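Local coordinates for protein xyloglucan-specific endo-beta-1,4-glucanase BoGH9A (Bacteroides ovatus, PDB 6DHT) that hydrolyses internal beta-1,4-glucosidic linkages in the xyloglucan backbone, releasing xyloglucan oligosaccharides, at residues A[145-149]-A[320-326]; A[237-243]-A[256-262]; A[263-269]-A[303-307]; A[276-280]-A[348-352]. All coordinates share one frame. Residue numbers count along the deposited sequence, not the author numbering.

Interaction 1 (A[145-149]-A[320-326])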
loop_
_atom_site.group_PDB
_atom_site.type_symbol
_atom_site.label_atom_id
_atom_site.label_comp_id
_atom_site.label_asym_id
_atom_site.label_seq_id
_atom_site.Cartn_x
_atom_site.Cartn_y
_atom_site.Cartn_z
ATOM N N ILE A 145 17.549 -9.415 22.939
ATOM C CA ILE A 145 18.600 -9.060 22.001
ATOM C C ILE A 145 19.200 -10.355 21.471
ATOM O O ILE A 145 19.876 -11.084 22.201
ATOM C CB ILE A 145 19.710 -8.209 22.669
ATOM C CG1 ILE A 145 19.148 -6.890 23.212
ATOM C CG2 ILE A 145 20.852 -7.958 21.697
ATOM C CD1 ILE A 145 18.660 -5.885 22.150
ATOM N N HIS A 146 18.924 -10.662 20.214
ATOM C CA HIS A 146 19.552 -11.762 19.505
ATOM C C HIS A 146 21.065 -11.539 19.460
ATOM O O HIS A 146 21.517 -10.403 19.530
ATOM C CB HIS A 146 18.986 -11.807 18.096
ATOM C CG HIS A 146 19.307 -13.050 17.333
ATOM N ND1 HIS A 146 20.293 -13.097 16.373
ATOM C CD2 HIS A 146 18.749 -14.282 17.358
ATOM C CE1 HIS A 146 20.330 -14.302 15.839
ATOM N NE2 HIS A 146 19.395 -15.041 16.414
ATOM N N PRO A 147 21.857 -12.624 19.380
ATOM C CA PRO A 147 23.302 -12.406 19.279
ATOM C C PRO A 147 23.706 -11.498 18.110
ATOM O O PRO A 147 24.674 -10.753 18.242
ATOM C CB PRO A 147 23.844 -13.824 19.085
ATOM C CG PRO A 147 22.891 -14.676 19.842
ATOM C CD PRO A 147 21.535 -14.044 19.622
ATOM N N SER A 148 22.965 -11.538 17.005
ATOM C CA SER A 148 23.281 -10.694 15.853
ATOM C C SER A 148 23.076 -9.201 16.145
ATOM O O SER A 148 23.597 -8.344 15.425
ATOM C CB SER A 148 22.417 -11.079 14.663
ATOM O OG SER A 148 21.048 -10.897 14.978
ATOM N N ALA A 149 22.333 -8.894 17.204
ATOM C CA ALA A 149 21.996 -7.518 17.541
ATOM C C ALA A 149 22.765 -6.970 18.739
ATOM O O ALA A 149 22.568 -5.816 19.116
ATOM C CB ALA A 149 20.483 -7.400 17.793
ATOM N N LEU A 320 23.682 -14.350 8.415
ATOM C CA LEU A 320 23.420 -14.163 9.827
ATOM C C LEU A 320 23.285 -15.531 10.484
ATOM O O LEU A 320 23.780 -15.756 11.589
ATOM C CB LEU A 320 22.137 -13.348 10.005
ATOM C CG LEU A 320 21.698 -12.974 11.419
ATOM C CD1 LEU A 320 20.881 -11.680 11.368
ATOM C CD2 LEU A 320 20.879 -14.087 12.063
ATOM N N ASN A 321 22.618 -16.444 9.789
ATOM C CA ASN A 321 22.353 -17.770 10.333
ATOM C C ASN A 321 23.615 -18.627 10.453
ATOM O O ASN A 321 23.639 -19.587 11.221
ATOM C CB ASN A 321 21.294 -18.472 9.489
ATOM C CG ASN A 321 19.907 -17.888 9.696
ATOM O OD1 ASN A 321 19.643 -17.260 10.716
ATOM N ND2 ASN A 321 19.011 -18.133 8.745
ATOM N N GLN A 322 24.655 -18.275 9.702
ATOM C CA GLN A 322 25.933 -18.986 9.773
ATOM C C GLN A 322 26.781 -18.544 10.944
ATOM O O GLN A 322 27.755 -19.210 11.289
ATOM C CB GLN A 322 26.711 -18.769 8.487
ATOM C CG GLN A 322 26.076 -19.460 7.314
ATOM C CD GLN A 322 26.853 -19.279 6.037
ATOM O OE1 GLN A 322 27.740 -18.429 5.949
ATOM N NE2 GLN A 322 26.527 -20.084 5.033
ATOM N N LYS A 323 26.416 -17.424 11.556
ATOM C CA LYS A 323 27.220 -16.820 12.599
ATOM C C LYS A 323 26.517 -16.791 13.941
ATOM O O LYS A 323 27.164 -16.621 14.982
ATOM C CB LYS A 323 27.573 -15.385 12.225
ATOM C CG LYS A 323 28.504 -15.259 11.038
ATOM C CD LYS A 323 28.899 -13.811 10.766
ATOM C CE LYS A 323 29.558 -13.168 11.975
ATOM N NZ LYS A 323 30.150 -11.837 11.654
ATOM N N TYR A 324 25.196 -16.940 13.924
ATOM C CA TYR A 324 24.395 -16.672 15.114
ATOM C C TYR A 324 23.241 -17.649 15.272
ATOM O O TYR A 324 22.711 -18.176 14.286
ATOM C CB TYR A 324 23.831 -15.251 15.063
ATOM C CG TYR A 324 24.874 -14.164 14.923
ATOM C CD1 TYR A 324 25.642 -13.766 16.008
ATOM C CD2 TYR A 324 25.071 -13.515 13.708
ATOM C CE1 TYR A 324 26.587 -12.762 15.887
ATOM C CE2 TYR A 324 26.014 -12.516 13.576
ATOM C CZ TYR A 324 26.770 -12.142 14.669
ATOM O OH TYR A 324 27.709 -11.147 14.541
ATOM N N GLN A 325 22.851 -17.863 16.525
ATOM C CA GLN A 325 21.780 -18.787 16.863
ATOM C C GLN A 325 20.891 -18.132 17.904
ATOM O O GLN A 325 21.374 -17.379 18.723
ATOM C CB GLN A 325 22.349 -20.109 17.394
ATOM C CG GLN A 325 23.014 -20.918 16.314
ATOM C CD GLN A 325 23.770 -22.109 16.855
ATOM O OE1 GLN A 325 24.203 -22.118 18.010
ATOM N NE2 GLN A 325 23.932 -23.127 16.021
ATOM N N PRO A 326 19.576 -18.415 17.866
ATOM C CA PRO A 326 18.907 -19.340 16.954
ATOM C C PRO A 326 18.805 -18.778 15.548
ATOM O O PRO A 326 18.815 -17.552 15.365
ATOM C CB PRO A 326 17.509 -19.487 17.569
ATOM C CG PRO A 326 17.295 -18.228 18.298
ATOM C CD PRO A 326 18.639 -17.836 18.841
#
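The backbones approach most closely where Pro147, which opens a 3-10 turn at residues 147-149, faces Tyr324, with their CA atoms 6.1 Å apart; the turn is closed by Ala149 N bonding to His146 O at 2.9 Å. This is packing at the periphery of the glycoside hydrolase family 9 domain: the turn follows strand 143-145 and lies against the end region of helix 317-321 and the chain running on from it to Pro326. The main chain of the turn lies against the tyrosine side chain. Ser148 CA sits 3.7 Å from the centroid of the Tyr324 ring and 3° off its normal, an almost ideal CH-pi contact, while Pro147 CB packs 3.6 Å from Tyr324 CD1. Leu320 touches both His146 and Ser148, its CD2 lying 3.8 Å from His146 CE1 and its CD1 3.7 Å from Ser148 CB. His146 takes the t rotamer, and both of its ring nitrogens are used. ND1 accepts from Ser148 N at 3.2 Å and is hydrogen-bonded to Ser148 OG at 2.7 Å; Ser148 OG also bonds to Gln262 N. The peptide before Pro326 is cis, and His146 NE2 donates to Pro326 O at 2.8 Å, with an N-H...O angle of 165°.

Interaction 2 (A[237-243]-A[256-262])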
loop_
_atom_site.group_PDB
_atom_site.type_symbol
_atom_site.label_atom_id
_atom_site.label_comp_id
_atom_site.label_asym_id
_atom_site.label_seq_id
_atom_site.Cartn_x
_atom_site.Cartn_y
_atom_site.Cartn_z
ATOM N N TYR A 237 17.408 -1.965 14.693
ATOM C CA TYR A 237 17.306 -3.405 14.477
ATOM C C TYR A 237 16.398 -3.642 13.285
ATOM O O TYR A 237 15.393 -2.945 13.131
ATOM C CB TYR A 237 16.748 -4.087 15.739
ATOM C CG TYR A 237 17.525 -3.734 16.998
ATOM C CD1 TYR A 237 18.850 -4.125 17.147
ATOM C CD2 TYR A 237 16.932 -3.045 18.024
ATOM C CE1 TYR A 237 19.558 -3.804 18.289
ATOM C CE2 TYR A 237 17.628 -2.714 19.163
ATOM C CZ TYR A 237 18.939 -3.095 19.285
ATOM O OH TYR A 237 19.605 -2.751 20.434
ATOM N N HIS A 238 16.752 -4.598 12.434
ATOM C CA HIS A 238 16.038 -4.829 11.173
ATOM C C HIS A 238 14.587 -5.226 11.403
ATOM O O HIS A 238 13.686 -4.733 10.712
ATOM C CB HIS A 238 16.776 -5.892 10.365
ATOM C CG HIS A 238 16.350 -6.013 8.933
ATOM N ND1 HIS A 238 16.629 -5.060 7.971
ATOM C CD2 HIS A 238 15.701 -7.006 8.288
ATOM C CE1 HIS A 238 16.173 -5.463 6.804
ATOM N NE2 HIS A 238 15.597 -6.641 6.967
ATOM N N LYS A 239 14.343 -6.137 12.341
ATOM C CA LYS A 239 12.989 -6.611 12.601
ATOM C C LYS A 239 12.874 -7.182 14.017
ATOM O O LYS A 239 13.894 -7.429 14.698
ATOM C CB LYS A 239 12.581 -7.649 11.567
ATOM C CG LYS A 239 13.521 -8.868 11.527
ATOM C CD LYS A 239 13.040 -9.905 10.530
ATOM C CE LYS A 239 14.067 -11.019 10.325
ATOM N NZ LYS A 239 13.585 -12.094 9.432
ATOM N N LEU A 240 11.632 -7.363 14.456
ATOM C CA LEU A 240 11.298 -8.024 15.704
ATOM C C LEU A 240 10.550 -9.275 15.301
ATOM O O LEU A 240 9.531 -9.208 14.615
ATOM C CB LEU A 240 10.476 -7.104 16.594
ATOM C CG LEU A 240 10.194 -7.561 18.033
ATOM C CD1 LEU A 240 9.745 -6.396 18.878
ATOM C CD2 LEU A 240 9.123 -8.637 18.053
ATOM N N THR A 241 11.080 -10.441 15.679
ATOM C CA THR A 241 10.634 -11.687 15.081
ATOM C C THR A 241 10.800 -12.883 16.017
ATOM O O THR A 241 11.582 -12.851 16.973
ATOM C CB THR A 241 11.433 -11.957 13.767
ATOM O OG1 THR A 241 10.937 -13.099 13.078
ATOM C CG2 THR A 241 12.944 -12.105 14.059
ATOM N N THR A 242 10.035 -13.922 15.730
ATOM C CA THR A 242 10.298 -15.247 16.292
ATOM C C THR A 242 11.316 -15.900 15.380
ATOM O O THR A 242 11.548 -15.454 14.267
ATOM C CB THR A 242 9.013 -16.059 16.318
ATOM O OG1 THR A 242 8.379 -15.987 15.044
ATOM C CG2 THR A 242 8.068 -15.547 17.372
ATOM N N PRO A 243 11.953 -16.993 15.835
ATOM C CA PRO A 243 12.903 -17.636 14.919
ATOM C C PRO A 243 12.248 -18.273 13.695
ATOM O O PRO A 243 12.808 -18.243 12.590
ATOM C CB PRO A 243 13.541 -18.721 15.806
ATOM C CG PRO A 243 13.457 -18.147 17.167
ATOM C CD PRO A 243 12.121 -17.449 17.220
ATOM N N GLN A 256 6.412 -18.898 20.767
ATOM C CA GLN A 256 7.827 -18.698 20.457
ATOM C C GLN A 256 8.396 -17.427 21.075
ATOM O O GLN A 256 7.692 -16.433 21.262
ATOM C CB GLN A 256 8.068 -18.666 18.954
ATOM C CG GLN A 256 8.052 -19.991 18.267
ATOM C CD GLN A 256 8.516 -19.876 16.828
ATOM O OE1 GLN A 256 9.704 -19.686 16.555
ATOM N NE2 GLN A 256 7.569 -19.928 15.900
ATOM N N GLN A 257 9.686 -17.457 21.378
ATOM C CA GLN A 257 10.366 -16.298 21.935
ATOM C C GLN A 257 10.536 -15.229 20.848
ATOM O O GLN A 257 10.786 -15.562 19.686
ATOM C CB GLN A 257 11.731 -16.717 22.518
ATOM C CG GLN A 257 12.624 -15.584 23.003
ATOM C CD GLN A 257 12.028 -14.809 24.172
ATOM O OE1 GLN A 257 11.762 -13.605 24.062
ATOM N NE2 GLN A 257 11.830 -15.489 25.303
ATOM N N ARG A 258 10.416 -13.967 21.254
ATOM C CA ARG A 258 10.560 -12.814 20.351
ATOM C C ARG A 258 11.941 -12.179 20.483
ATOM O O ARG A 258 12.438 -11.978 21.599
ATOM C CB ARG A 258 9.466 -11.775 20.650
ATOM C CG ARG A 258 8.044 -12.297 20.471
ATOM C CD ARG A 258 7.602 -12.280 19.024
ATOM N NE ARG A 258 6.879 -11.053 18.688
ATOM C CZ ARG A 258 6.169 -10.900 17.568
ATOM N NH1 ARG A 258 6.115 -11.845 16.647
ATOM N NH2 ARG A 258 5.533 -9.757 17.359
ATOM N N TYR A 259 12.551 -11.871 19.340
ATOM C CA TYR A 259 13.894 -11.294 19.277
ATOM C C TYR A 259 13.926 -10.032 18.434
ATOM O O TYR A 259 13.131 -9.906 17.510
ATOM C CB TYR A 259 14.882 -12.260 18.623
ATOM C CG TYR A 259 15.118 -13.557 19.364
ATOM C CD1 TYR A 259 14.293 -14.642 19.165
ATOM C CD2 TYR A 259 16.189 -13.692 20.231
ATOM C CE1 TYR A 259 14.504 -15.835 19.828
ATOM C CE2 TYR A 259 16.417 -14.890 20.901
ATOM C CZ TYR A 259 15.564 -15.951 20.696
ATOM O OH TYR A 259 15.766 -17.148 21.349
ATOM N N VAL A 260 14.840 -9.122 18.743
ATOM C CA VAL A 260 15.275 -8.112 17.772
ATOM C C VAL A 260 16.614 -8.569 17.214
ATOM O O VAL A 260 17.463 -9.107 17.943
ATOM C CB VAL A 260 15.347 -6.659 18.333
ATOM C CG1 VAL A 260 13.964 -6.177 18.785
ATOM C CG2 VAL A 260 16.351 -6.548 19.460
ATOM N N VAL A 261 16.779 -8.419 15.913
ATOM C CA VAL A 261 17.964 -8.891 15.226
ATOM C C VAL A 261 18.820 -7.754 14.656
ATOM O O VAL A 261 18.517 -6.559 14.841
ATOM C CB VAL A 261 17.575 -9.882 14.142
ATOM C CG1 VAL A 261 16.819 -11.053 14.758
ATOM C CG2 VAL A 261 16.705 -9.201 13.085
ATOM N N GLN A 262 19.891 -8.173 13.979
ATOM C CA GLN A 262 20.929 -7.324 13.401
ATOM C C GLN A 262 20.451 -5.965 12.889
ATOM O O GLN A 262 19.501 -5.887 12.112
ATOM C CB GLN A 262 21.577 -8.070 12.234
ATOM C CG GLN A 262 22.785 -7.381 11.608
ATOM C CD GLN A 262 22.927 -7.668 10.112
ATOM O OE1 GLN A 262 23.129 -8.812 9.698
ATOM N NE2 GLN A 262 22.803 -6.620 9.288
#
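Tyr237 carries one methyl group of Val260, CG2, over one face of its ring: CG2 of Val260 stands 3.9 Å from the Tyr237 ring centroid, 13° off the normal, a CH-pi contact. Beyond it the two segments run as antiparallel strands. Thr241 and Tyr259 form a hydrogen-bonded pair, with Thr241 N donating to Tyr259 O at 2.8 Å and Tyr259 N to Thr241 O at 2.7 Å; Leu240 and Val260 form the adjoining non-hydrogen-bonded pair, CA to CA 4.5 Å. Val261 N to Lys239 O at 3.3 Å and His238 N to Gln262 O at 3.1 Å extend the pairing past the regular strands. Leu240 and Val260 share one face, where Leu240 CG is 4.1 Å from Val260 CG1, and Leu240 CD2 covers a face of the Arg258 guanidinium, 3.4 Å from Arg258 NE. That guanidinium is also held in a salt bridge to Asp140. On the side of Thr241 and Tyr259, Pro243 CG packs 3.7 Å from Tyr259 CE1. The side chain of Thr241 lies about 6 Å from that of Asp171, the predicted nucleophile, so the pairing is close to the probable catalytic centre. Strands 259-260 and 239-241 are adjacent inside a mixed sheet, with 143-145 parallel to the first and 174-175 antiparallel to the second; helix 265-281 is the next element after strand 259-260.

Interaction 3 (A[263-269]-A[303-307])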
loop_
_atom_site.group_PDB
_atom_site.type_symbol
_atom_site.label_atom_id
_atom_site.label_comp_id
_atom_site.label_asym_id
_atom_site.label_seq_id
_atom_site.Cartn_x
_atom_site.Cartn_y
_atom_site.Cartn_z
ATOM N N LYS A 263 21.139 -4.914 13.304
ATOM C CA LYS A 263 20.945 -3.583 12.731
ATOM C C LYS A 263 21.280 -3.592 11.243
ATOM O O LYS A 263 22.231 -4.240 10.822
ATOM C CB LYS A 263 21.844 -2.583 13.458
ATOM C CG LYS A 263 21.499 -2.363 14.911
ATOM C CD LYS A 263 22.641 -1.626 15.613
ATOM C CE LYS A 263 22.319 -1.335 17.059
ATOM N NZ LYS A 263 23.570 -1.193 17.879
ATOM N N SER A 264 20.501 -2.874 10.427
ATOM C CA SER A 264 20.783 -2.805 8.990
ATOM C C SER A 264 20.752 -1.355 8.517
ATOM O O SER A 264 20.114 -0.509 9.133
ATOM C CB SER A 264 19.785 -3.626 8.192
ATOM O OG SER A 264 18.496 -3.033 8.259
ATOM N N VAL A 265 21.455 -1.091 7.423
ATOM C CA VAL A 265 21.550 0.258 6.889
ATOM C C VAL A 265 20.192 0.690 6.343
ATOM O O VAL A 265 19.795 1.843 6.518
ATOM C CB VAL A 265 22.650 0.351 5.803
ATOM C CG1 VAL A 265 22.343 -0.522 4.605
ATOM C CG2 VAL A 265 22.886 1.777 5.406
ATOM N N THR A 266 19.468 -0.250 5.744
ATOM C CA THR A 266 18.152 0.062 5.178
ATOM C C THR A 266 17.121 0.316 6.288
ATOM O O THR A 266 16.308 1.230 6.195
ATOM C CB THR A 266 17.694 -1.046 4.250
ATOM O OG1 THR A 266 17.908 -2.308 4.893
ATOM C CG2 THR A 266 18.476 -0.999 2.960
ATOM N N ALA A 267 17.157 -0.463 7.357
ATOM C CA ALA A 267 16.304 -0.160 8.505
ATOM C C ALA A 267 16.571 1.229 9.059
ATOM O O ALA A 267 15.645 1.997 9.357
ATOM C CB ALA A 267 16.465 -1.214 9.595
ATOM N N ALA A 268 17.850 1.549 9.233
ATOM C CA ALA A 268 18.222 2.834 9.763
ATOM C C ALA A 268 17.734 3.969 8.866
ATOM O O ALA A 268 17.229 4.964 9.358
ATOM C CB ALA A 268 19.727 2.914 9.940
ATOM N N LEU A 269 17.900 3.795 7.561
ATOM C CA LEU A 269 17.507 4.848 6.624
ATOM C C LEU A 269 15.984 4.987 6.466
ATOM O O LEU A 269 15.475 6.101 6.427
ATOM C CB LEU A 269 18.170 4.642 5.275
ATOM C CG LEU A 269 19.682 4.881 5.316
ATOM C CD1 LEU A 269 20.305 4.398 4.056
ATOM C CD2 LEU A 269 19.980 6.350 5.525
ATOM N N ALA A 303 19.798 8.092 13.474
ATOM C CA ALA A 303 19.764 6.924 12.609
ATOM C C ALA A 303 20.507 7.154 11.299
ATOM O O ALA A 303 21.202 6.278 10.803
ATOM C CB ALA A 303 18.310 6.519 12.316
ATOM N N TYR A 304 20.348 8.341 10.719
ATOM C CA TYR A 304 21.041 8.641 9.489
ATOM C C TYR A 304 22.562 8.629 9.726
ATOM O O TYR A 304 23.318 8.086 8.919
ATOM C CB TYR A 304 20.562 9.999 8.955
ATOM C CG TYR A 304 21.098 10.334 7.593
ATOM C CD1 TYR A 304 22.289 11.029 7.450
ATOM C CD2 TYR A 304 20.404 9.977 6.444
ATOM C CE1 TYR A 304 22.789 11.329 6.214
ATOM C CE2 TYR A 304 20.897 10.277 5.195
ATOM C CZ TYR A 304 22.092 10.960 5.088
ATOM O OH TYR A 304 22.594 11.262 3.851
ATOM N N ALA A 305 22.974 9.217 10.841
ATOM C CA ALA A 305 24.383 9.198 11.233
ATOM C C ALA A 305 24.916 7.764 11.294
ATOM O O ALA A 305 25.985 7.466 10.753
ATOM C CB ALA A 305 24.559 9.895 12.554
ATOM N N TRP A 306 24.165 6.866 11.930
ATOM C CA TRP A 306 24.583 5.472 11.997
ATOM C C TRP A 306 24.742 4.899 10.601
ATOM O O TRP A 306 25.722 4.232 10.306
ATOM C CB TRP A 306 23.593 4.635 12.816
ATOM C CG TRP A 306 24.036 3.208 13.060
ATOM C CD1 TRP A 306 24.631 2.711 14.193
ATOM C CD2 TRP A 306 23.920 2.104 12.157
ATOM N NE1 TRP A 306 24.876 1.374 14.044
ATOM C CE2 TRP A 306 24.457 0.974 12.804
ATOM C CE3 TRP A 306 23.420 1.963 10.862
ATOM C CZ2 TRP A 306 24.504 -0.276 12.196
ATOM C CZ3 TRP A 306 23.464 0.737 10.267
ATOM C CH2 TRP A 306 24.002 -0.378 10.931
ATOM N N ALA A 307 23.772 5.154 9.720
ATOM C CA ALA A 307 23.846 4.640 8.372
ATOM C C ALA A 307 25.064 5.153 7.587
ATOM O O ALA A 307 25.632 4.425 6.766
ATOM C CB ALA A 307 22.555 4.981 7.623
#
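Trp306, with chi1 at -174° (t) and chi2 at 99°, extends its six-membered ring toward the start of the opposing helix. Its CZ2 lies 3.7 Å from Lys263 CB, its CZ3 is 3.9 Å from Val265 CA at the ring edge, and its CE3 is 3.9 Å from Ala268 CB. Lys263 is m at chi1 and extended thereafter, carrying NZ to salt bridges with Asp233 and Asp230. Ser264 takes p, the rotamer that lets OG fill the N-cap and accept from Ala267 N at 3.0 Å; Ser264 OG is also hydrogen-bonded to His238 ND1. Helices 265-281 and 292-309 form one of the antiparallel helical hairpins of the family 9 (alpha/alpha)6 barrel; their short segments cross at -154°, with axes 8.5 Å apart. Small side chains permit that spacing: Ala268 CB is 4.2 Å from Ala307 CB, and Ala303 CB is 3.5 Å from Ala268 O. Leu269, in the m,t rotamer, sends CD2 to within 3.6 Å of Ala307 CB and 3.8 Å of Tyr304 CD2. Val265, at p, places CG2 3.9 Å from Ala307 CB.

Interaction 4 (A[276-280]-A[348-352]). With EDO (1,2-ethanediol), chain I.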
loop_
_atom_site.group_PDB
_atom_site.type_symbol
_atom_site.label_atom_id
_atom_site.label_comp_id
_atom_site.label_asym_id
_atom_site.label_seq_id
_atom_site.Cartn_x
_atom_site.Cartn_y
_atom_site.Cartn_z
ATOM N N ALA A 276 11.847 11.674 10.044
ATOM C CA ALA A 276 11.988 13.055 9.582
ATOM C C ALA A 276 10.665 13.559 8.956
ATOM O O ALA A 276 10.207 14.672 9.246
ATOM C CB ALA A 276 13.126 13.150 8.601
ATOM N N GLN A 277 10.063 12.738 8.089
ATOM C CA GLN A 277 8.754 13.040 7.525
ATOM C C GLN A 277 7.729 13.270 8.637
ATOM O O GLN A 277 7.015 14.262 8.653
ATOM C CB GLN A 277 8.316 11.856 6.655
ATOM C CG GLN A 277 7.055 12.060 5.804
ATOM C CD GLN A 277 6.543 10.759 5.222
ATOM O OE1 GLN A 277 6.391 9.766 5.927
ATOM N NE2 GLN A 277 6.294 10.761 3.936
ATOM N N SER A 278 7.626 12.294 9.547
ATOM C CA SER A 278 6.644 12.363 10.626
ATOM C C SER A 278 6.827 13.591 11.529
ATOM O O SER A 278 5.851 14.129 12.052
ATOM C CB SER A 278 6.674 11.081 11.461
ATOM O OG SER A 278 6.387 9.959 10.627
ATOM N N SER A 279 8.077 13.996 11.734
ATOM C CA SER A 279 8.364 15.163 12.558
ATOM C C SER A 279 7.570 16.363 12.054
ATOM O O SER A 279 6.970 17.093 12.842
ATOM C CB SER A 279 9.855 15.468 12.535
ATOM O OG SER A 279 10.114 16.538 13.423
ATOM N N ARG A 280 7.542 16.561 10.736
ATOM C CA ARG A 280 6.807 17.684 10.163
ATOM C C ARG A 280 5.306 17.512 10.323
ATOM O O ARG A 280 4.577 18.448 10.657
ATOM C CB ARG A 280 7.122 17.843 8.670
ATOM C CG ARG A 280 8.573 18.017 8.344
ATOM C CD ARG A 280 8.786 18.431 6.880
ATOM N NE ARG A 280 8.169 17.544 5.895
ATOM C CZ ARG A 280 8.751 16.462 5.373
ATOM N NH1 ARG A 280 9.970 16.119 5.749
ATOM N NH2 ARG A 280 8.098 15.716 4.484
ATOM N N GLU A 348 14.107 13.837 3.034
ATOM C CA GLU A 348 13.250 14.164 4.149
ATOM C C GLU A 348 13.981 15.016 5.177
ATOM O O GLU A 348 13.394 15.911 5.738
ATOM C CB GLU A 348 12.695 12.884 4.798
ATOM C CG GLU A 348 11.788 12.043 3.915
ATOM C CD GLU A 348 10.401 12.669 3.680
ATOM O OE1 GLU A 348 10.101 13.802 4.157
ATOM O OE2 GLU A 348 9.588 12.001 2.992
ATOM N N LEU A 349 15.231 14.659 5.474
ATOM C CA LEU A 349 15.985 15.428 6.455
ATOM C C LEU A 349 16.251 16.849 5.973
ATOM O O LEU A 349 16.170 17.783 6.749
ATOM C CB LEU A 349 17.281 14.707 6.831
ATOM C CG LEU A 349 17.014 13.604 7.874
ATOM C CD1 LEU A 349 18.120 12.570 7.907
ATOM C CD2 LEU A 349 16.743 14.182 9.266
ATOM N N TYR A 350 16.519 17.004 4.685
ATOM C CA TYR A 350 16.637 18.346 4.120
ATOM C C TYR A 350 15.348 19.150 4.309
ATOM O O TYR A 350 15.385 20.324 4.706
ATOM C CB TYR A 350 16.995 18.285 2.647
ATOM C CG TYR A 350 17.110 19.637 1.948
ATOM C CD1 TYR A 350 17.859 20.674 2.505
ATOM C CD2 TYR A 350 16.504 19.865 0.721
ATOM C CE1 TYR A 350 17.982 21.902 1.861
ATOM C CE2 TYR A 350 16.641 21.075 0.068
ATOM C CZ TYR A 350 17.375 22.093 0.646
ATOM O OH TYR A 350 17.507 23.305 -0.004
ATOM N N PHE A 351 14.196 18.557 4.010
ATOM C CA PHE A 351 12.951 19.315 4.125
ATOM C C PHE A 351 12.545 19.579 5.569
ATOM O O PHE A 351 11.948 20.609 5.867
ATOM C CB PHE A 351 11.826 18.651 3.315
ATOM C CG PHE A 351 12.070 18.720 1.828
ATOM C CD1 PHE A 351 12.284 19.953 1.207
ATOM C CD2 PHE A 351 12.128 17.579 1.062
ATOM C CE1 PHE A 351 12.550 20.024 -0.134
ATOM C CE2 PHE A 351 12.390 17.644 -0.292
ATOM C CZ PHE A 351 12.593 18.872 -0.895
ATOM N N SER A 352 12.930 18.701 6.485
ATOM C CA SER A 352 12.622 18.931 7.891
ATOM C C SER A 352 13.598 19.868 8.630
ATOM O O SER A 352 13.192 20.502 9.590
ATOM C CB SER A 352 12.558 17.618 8.646
ATOM O OG SER A 352 11.519 16.803 8.093
HETATM C C1 EDO I . 2.012 18.794 7.498
HETATM O O1 EDO I . 3.422 19.067 7.565
HETATM C C2 EDO I . 1.559 19.049 6.067
HETATM O O2 EDO I . 2.568 18.585 5.157
HETATM O O HOH W 1 7.426 13.113 2.372
#
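Alternate helices of the (alpha/alpha)6 barrel characteristic of family 9 glycoside hydrolases run roughly parallel, and residues 276-280 and 348-352 belong to such a pair: their short axes cross at 28° and come within 8.8 Å. The closest CA atoms, those of Ala276 and Leu349, are 5.6 Å apart. Ala276 provides the apolar part, its CB 3.8 Å from both Glu348 CB and Leu349 CD2. One turn on, polar groups take over. Arg280 and Glu348 form a salt bridge in which Arg280 NH1 and NH2 each donate to Glu348 OE1 at 2.8 Å, so one carboxylate oxygen receives both arms of the guanidinium. Arg280 NH1 also donates to Ser352 OG at 2.9 Å, and Ser352 OG is itself 2.8 Å from Ala276 O. Phe351 CB lies over the guanidinium face, 4.0 Å from Arg280 NH1. A water joins the helices further: Gln277 NE2 donates to it at 3.0 Å, and it donates to Glu348 OE2 at 2.5 Å. A 1,2-ethanediol, probably from the crystallisation liquor, makes a weak hydrogen bond from O1 to Arg280 O at 3.4 Å. Helix 176-192 flanks the pair through Gln191, which accepts from Arg280 NH2, and Gln187, which bonds to Gln277; Leu349 packs on helix 292-309 and on Tyr358 of helix 356-364.

Interactions 1 and 2 are continuous, their centres 10 Å apart: His146 N lies 3.1 Å from Val260 O and Ser148 OG 3.1 Å from Gln262 N, both probable hydrogen bonds. The centres of interactions 2 and 3 are about 17 Å apart, and the two are coupled by His238 ND1 to Ser264 OG at 2.8 Å, so the histidine just before strand 239-241 meets the N-cap of helix 265-281. Interactions 3 and 4 share helix 265-281, have centres 16 Å apart and touch through Tyr304 CB and Leu349 CD1 at 3.7 Å. Interactions 1 and 4 are 33 Å apart between centres. Interaction 2 approaches the predicted nucleophile, whereas Leu269 of interaction 3 has its side chain about 8 Å from a bound calcium.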